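Local coordinates for heme oxygenase (Chlamydomonas reinhardtii, PDB 4RAJ), which probably cleaves heme oxidatively to biliverdin, releasing iron and carbon monoxide, at residues Leu52-Val63 against Asn221-Pro231. Residues are numbered along the deposited sequence; the frame is centred on the assembly and turned at random.
Sequences LYAKALGCFYYV and NNAIIKAFPLP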
loop_
_atom_site.group_PDB
_atom_site.type_symbol
_atom_site.label_atom_id
_atom_site.label_comp_id
_atom_site.label_asym_id
_atom_site.label_seq_id
_atom_site.Cartn_x
_atom_site.Cartn_y
_atom_site.Cartn_z
ATOM N N LEU A 52 -2.291 16.223 10.898
ATOM C CA LEU A 52 -3.168 15.891 9.789
ATOM C C LEU A 52 -2.507 14.841 8.904
ATOM O O LEU A 52 -3.117 13.841 8.545
ATOM C CB LEU A 52 -3.478 17.142 8.971
ATOM C CG LEU A 52 -4.876 17.316 8.414
ATOM C CD1 LEU A 52 -5.895 16.950 9.483
ATOM C CD2 LEU A 52 -5.027 18.776 7.990
ATOM N N TYR A 53 -1.243 15.092 8.580
ATOM C CA TYR A 53 -0.441 14.180 7.790
ATOM C C TYR A 53 -0.450 12.767 8.390
ATOM O O TYR A 53 -0.708 11.775 7.703
ATOM C CB TYR A 53 0.992 14.722 7.691
ATOM C CG TYR A 53 1.969 13.768 7.059
ATOM C CD1 TYR A 53 1.999 13.584 5.681
ATOM C CD2 TYR A 53 2.864 13.048 7.839
ATOM C CE1 TYR A 53 2.904 12.701 5.097
ATOM C CE2 TYR A 53 3.767 12.173 7.269
ATOM C CZ TYR A 53 3.788 12.007 5.904
ATOM O OH TYR A 53 4.683 11.133 5.344
ATOM N N ALA A 54 -0.190 12.688 9.683
ATOM C CA ALA A 54 -0.081 11.397 10.368
ATOM C C ALA A 54 -1.426 10.677 10.470
ATOM O O ALA A 54 -1.498 9.450 10.366
ATOM C CB ALA A 54 0.524 11.597 11.763
ATOM N N LYS A 55 -2.497 11.434 10.682
ATOM C CA LYS A 55 -3.839 10.841 10.651
ATOM C C LYS A 55 -4.149 10.229 9.296
ATOM O O LYS A 55 -4.754 9.155 9.211
ATOM C CB LYS A 55 -4.909 11.872 11.005
ATOM C CG LYS A 55 -5.134 11.981 12.485
ATOM C CD LYS A 55 -6.028 13.152 12.843
ATOM C CE LYS A 55 -5.281 14.120 13.749
ATOM N NZ LYS A 55 -6.188 14.849 14.684
ATOM N N ALA A 56 -3.734 10.915 8.239
ATOM C CA ALA A 56 -3.932 10.408 6.885
ATOM C C ALA A 56 -3.096 9.147 6.653
ATOM O O ALA A 56 -3.585 8.179 6.080
ATOM C CB ALA A 56 -3.593 11.479 5.857
ATOM N N LEU A 57 -1.846 9.158 7.114
ATOM C CA LEU A 57 -0.999 7.952 7.086
ATOM C C LEU A 57 -1.671 6.787 7.794
ATOM O O LEU A 57 -1.565 5.631 7.365
ATOM C CB LEU A 57 0.363 8.201 7.753
ATOM C CG LEU A 57 1.518 8.893 7.034
ATOM C CD1 LEU A 57 2.763 8.803 7.899
ATOM C CD2 LEU A 57 1.797 8.280 5.686
ATOM N N GLY A 58 -2.345 7.096 8.897
ATOM C CA GLY A 58 -3.051 6.092 9.675
ATOM C C GLY A 58 -4.075 5.289 8.881
ATOM O O GLY A 58 -4.252 4.114 9.151
ATOM N N CYS A 59 -4.735 5.908 7.904
ATOM C CA CYS A 59 -5.651 5.179 7.027
ATOM C C CYS A 59 -4.929 4.042 6.356
ATOM O O CYS A 59 -5.409 2.915 6.293
ATOM C CB CYS A 59 -6.247 6.094 5.957
ATOM S SG CYS A 59 -7.296 7.352 6.654
ATOM N N PHE A 60 -3.751 4.343 5.849
ATOM C CA PHE A 60 -3.023 3.340 5.110
ATOM C C PHE A 60 -2.194 2.428 6.003
ATOM O O PHE A 60 -1.803 1.329 5.586
ATOM C CB PHE A 60 -2.210 4.047 4.030
ATOM C CG PHE A 60 -3.092 4.530 2.934
ATOM C CD1 PHE A 60 -3.421 3.685 1.887
ATOM C CD2 PHE A 60 -3.723 5.757 3.023
ATOM C CE1 PHE A 60 -4.305 4.097 0.898
ATOM C CE2 PHE A 60 -4.616 6.175 2.036
ATOM C CZ PHE A 60 -4.902 5.340 0.976
ATOM N N TYR A 61 -1.973 2.848 7.242
ATOM C CA TYR A 61 -1.471 1.925 8.247
ATOM C C TYR A 61 -2.431 0.734 8.300
ATOM O O TYR A 61 -2.010 -0.427 8.184
ATOM C CB TYR A 61 -1.345 2.618 9.612
ATOM C CG TYR A 61 -1.266 1.660 10.775
ATOM C CD1 TYR A 61 -0.210 0.761 10.896
ATOM C CD2 TYR A 61 -2.252 1.654 11.758
ATOM C CE1 TYR A 61 -0.137 -0.128 11.981
ATOM C CE2 TYR A 61 -2.190 0.770 12.831
ATOM C CZ TYR A 61 -1.133 -0.112 12.939
ATOM O OH TYR A 61 -1.090 -0.990 14.010
ATOM N N TYR A 62 -3.726 1.021 8.418
ATOM C CA TYR A 62 -4.719 -0.049 8.466
ATOM C C TYR A 62 -4.816 -0.829 7.166
ATOM O O TYR A 62 -5.053 -2.041 7.196
ATOM C CB TYR A 62 -6.098 0.510 8.826
ATOM C CG TYR A 62 -6.154 0.964 10.278
ATOM C CD1 TYR A 62 -5.854 0.079 11.310
ATOM C CD2 TYR A 62 -6.504 2.269 10.608
ATOM C CE1 TYR A 62 -5.902 0.491 12.641
ATOM C CE2 TYR A 62 -6.559 2.689 11.935
ATOM C CZ TYR A 62 -6.262 1.794 12.943
ATOM O OH TYR A 62 -6.314 2.224 14.257
ATOM N N VAL A 63 -4.670 -0.151 6.029
ATOM C CA VAL A 63 -4.665 -0.876 4.752
ATOM C C VAL A 63 -3.533 -1.899 4.747
ATOM O O VAL A 63 -3.733 -3.094 4.469
ATOM C CB VAL A 63 -4.508 0.063 3.540
ATOM C CG1 VAL A 63 -4.249 -0.759 2.254
ATOM C CG2 VAL A 63 -5.754 0.961 3.387
ATOM N N ASN A 221 -8.350 2.730 -2.747
ATOM C CA ASN A 221 -7.479 3.789 -2.266
ATOM C C ASN A 221 -8.122 5.140 -2.483
ATOM O O ASN A 221 -8.096 5.997 -1.609
ATOM C CB ASN A 221 -6.113 3.744 -2.965
ATOM C CG ASN A 221 -5.191 2.708 -2.366
ATOM O OD1 ASN A 221 -5.619 1.874 -1.575
ATOM N ND2 ASN A 221 -3.918 2.751 -2.744
ATOM N N ASN A 222 -8.721 5.329 -3.650
ATOM C CA ASN A 222 -9.328 6.633 -3.943
ATOM C C ASN A 222 -10.501 6.917 -3.007
ATOM O O ASN A 222 -10.669 8.036 -2.529
ATOM C CB ASN A 222 -9.761 6.695 -5.407
ATOM C CG ASN A 222 -8.579 6.805 -6.347
ATOM O OD1 ASN A 222 -7.426 6.891 -5.905
ATOM N ND2 ASN A 222 -8.849 6.790 -7.647
ATOM N N ALA A 223 -11.278 5.878 -2.722
ATOM C CA ALA A 223 -12.417 5.980 -1.820
ATOM C C ALA A 223 -11.969 6.352 -0.415
ATOM O O ALA A 223 -12.590 7.178 0.250
ATOM C CB ALA A 223 -13.185 4.663 -1.800
ATOM N N ILE A 224 -10.886 5.729 0.030
ATOM C CA ILE A 224 -10.336 5.971 1.365
ATOM C C ILE A 224 -9.790 7.400 1.476
ATOM O O ILE A 224 -10.029 8.107 2.464
ATOM C CB ILE A 224 -9.258 4.933 1.681
ATOM C CG1 ILE A 224 -9.913 3.546 1.790
ATOM C CG2 ILE A 224 -8.509 5.268 2.960
ATOM C CD1 ILE A 224 -8.926 2.381 1.833
ATOM N N ILE A 225 -9.080 7.828 0.442
ATOM C CA ILE A 225 -8.571 9.195 0.379
ATOM C C ILE A 225 -9.697 10.235 0.410
ATOM O O ILE A 225 -9.630 11.230 1.138
ATOM C CB ILE A 225 -7.724 9.390 -0.885
ATOM C CG1 ILE A 225 -6.436 8.574 -0.768
ATOM C CG2 ILE A 225 -7.368 10.852 -1.074
ATOM C CD1 ILE A 225 -5.729 8.378 -2.078
ATOM N N LYS A 226 -10.746 9.995 -0.367
ATOM C CA LYS A 226 -11.832 10.968 -0.459
ATOM C C LYS A 226 -12.653 11.027 0.821
ATOM O O LYS A 226 -13.225 12.066 1.150
ATOM C CB LYS A 226 -12.730 10.648 -1.656
ATOM C CG LYS A 226 -12.101 11.084 -2.963
ATOM C CD LYS A 226 -13.050 10.923 -4.134
ATOM C CE LYS A 226 -13.301 9.456 -4.421
ATOM N NZ LYS A 226 -13.883 9.266 -5.783
ATOM N N ALA A 227 -12.688 9.923 1.557
ATOM C CA ALA A 227 -13.480 9.854 2.783
ATOM C C ALA A 227 -12.773 10.526 3.961
ATOM O O ALA A 227 -13.373 10.731 5.014
ATOM C CB ALA A 227 -13.805 8.396 3.122
ATOM N N PHE A 228 -11.501 10.868 3.783
ATOM C CA PHE A 228 -10.712 11.441 4.870
ATOM C C PHE A 228 -11.145 12.879 5.113
ATOM O O PHE A 228 -11.224 13.674 4.176
ATOM C CB PHE A 228 -9.203 11.385 4.566
ATOM C CG PHE A 228 -8.335 11.955 5.678
ATOM C CD1 PHE A 228 -8.079 11.214 6.830
ATOM C CD2 PHE A 228 -7.782 13.224 5.571
ATOM C CE1 PHE A 228 -7.287 11.735 7.858
ATOM C CE2 PHE A 228 -6.986 13.753 6.596
ATOM C CZ PHE A 228 -6.739 13.005 7.737
ATOM N N PRO A 229 -11.452 13.209 6.378
ATOM C CA PRO A 229 -11.964 14.534 6.747
ATOM C C PRO A 229 -10.879 15.613 6.790
ATOM O O PRO A 229 -10.207 15.782 7.809
ATOM C CB PRO A 229 -12.556 14.301 8.140
ATOM C CG PRO A 229 -11.746 13.170 8.703
ATOM C CD PRO A 229 -11.405 12.287 7.529
ATOM N N LEU A 230 -10.729 16.340 5.690
ATOM C CA LEU A 230 -9.765 17.431 5.612
ATOM C C LEU A 230 -10.378 18.771 6.002
ATOM O O LEU A 230 -11.291 19.253 5.335
ATOM C CB LEU A 230 -9.186 17.525 4.200
ATOM C CG LEU A 230 -7.778 16.960 4.060
ATOM C CD1 LEU A 230 -7.318 17.103 2.631
ATOM C CD2 LEU A 230 -6.834 17.692 5.001
ATOM N N PRO A 231 -9.865 19.382 7.081
ATOM C CA PRO A 231 -10.319 20.701 7.536
ATOM C C PRO A 231 -10.313 21.726 6.407
ATOM O O PRO A 231 -9.442 21.661 5.539
ATOM C CB PRO A 231 -9.292 21.070 8.611
ATOM C CG PRO A 231 -8.799 19.758 9.121
ATOM C CD PRO A 231 -8.780 18.848 7.924
#
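Phe228 lays its ring against helix 50-76, with Ala56 CB 4.2 Å from the ring centroid and 17° off the ring normal, a CH-pi contact over one face. Two roughly antiparallel helices meet here in the all-helical heme oxygenase fold, at 148° with segment axes 10.5 Å apart. Phe228 CG lies anti to the backbone N (chi1 -179°), which carries the ring across to helix 50-76. Lys55 CB meets the ring edge in plane, and Cys59 SG approaches obliquely, 3.9 Å from Phe228 CD1. Further along, Pro231 CD meets both methyls of Leu52, and Leu230 CD2 lies 3.7 Å from Leu52 CD2.

At the other end, the ring edge of Phe60 meets Asn221 and Ile225, with ring and amide planes perpendicular. Ile224 packs against helix 50-76: its CG2 touches Cys59 CB, and its CD1 is 3.8 Å from Val63 CG2. An alanine in place of Phe60 would probably leave Ile225 CG1 and the Asn221 amide without their aromatic neighbour and open a gap between the helices.

Phe60, Asn221 and Ile225 also line a pocket holding a polyether, probably from the crystallisation liquor. Gln147 NE2 donates to Asn221 OD1, and Asn221 ND2 hydrogen-bonds to an oxygen of the polyether. That same OD1 lies 3.6 Å from Phe60 CE1, near the ring plane.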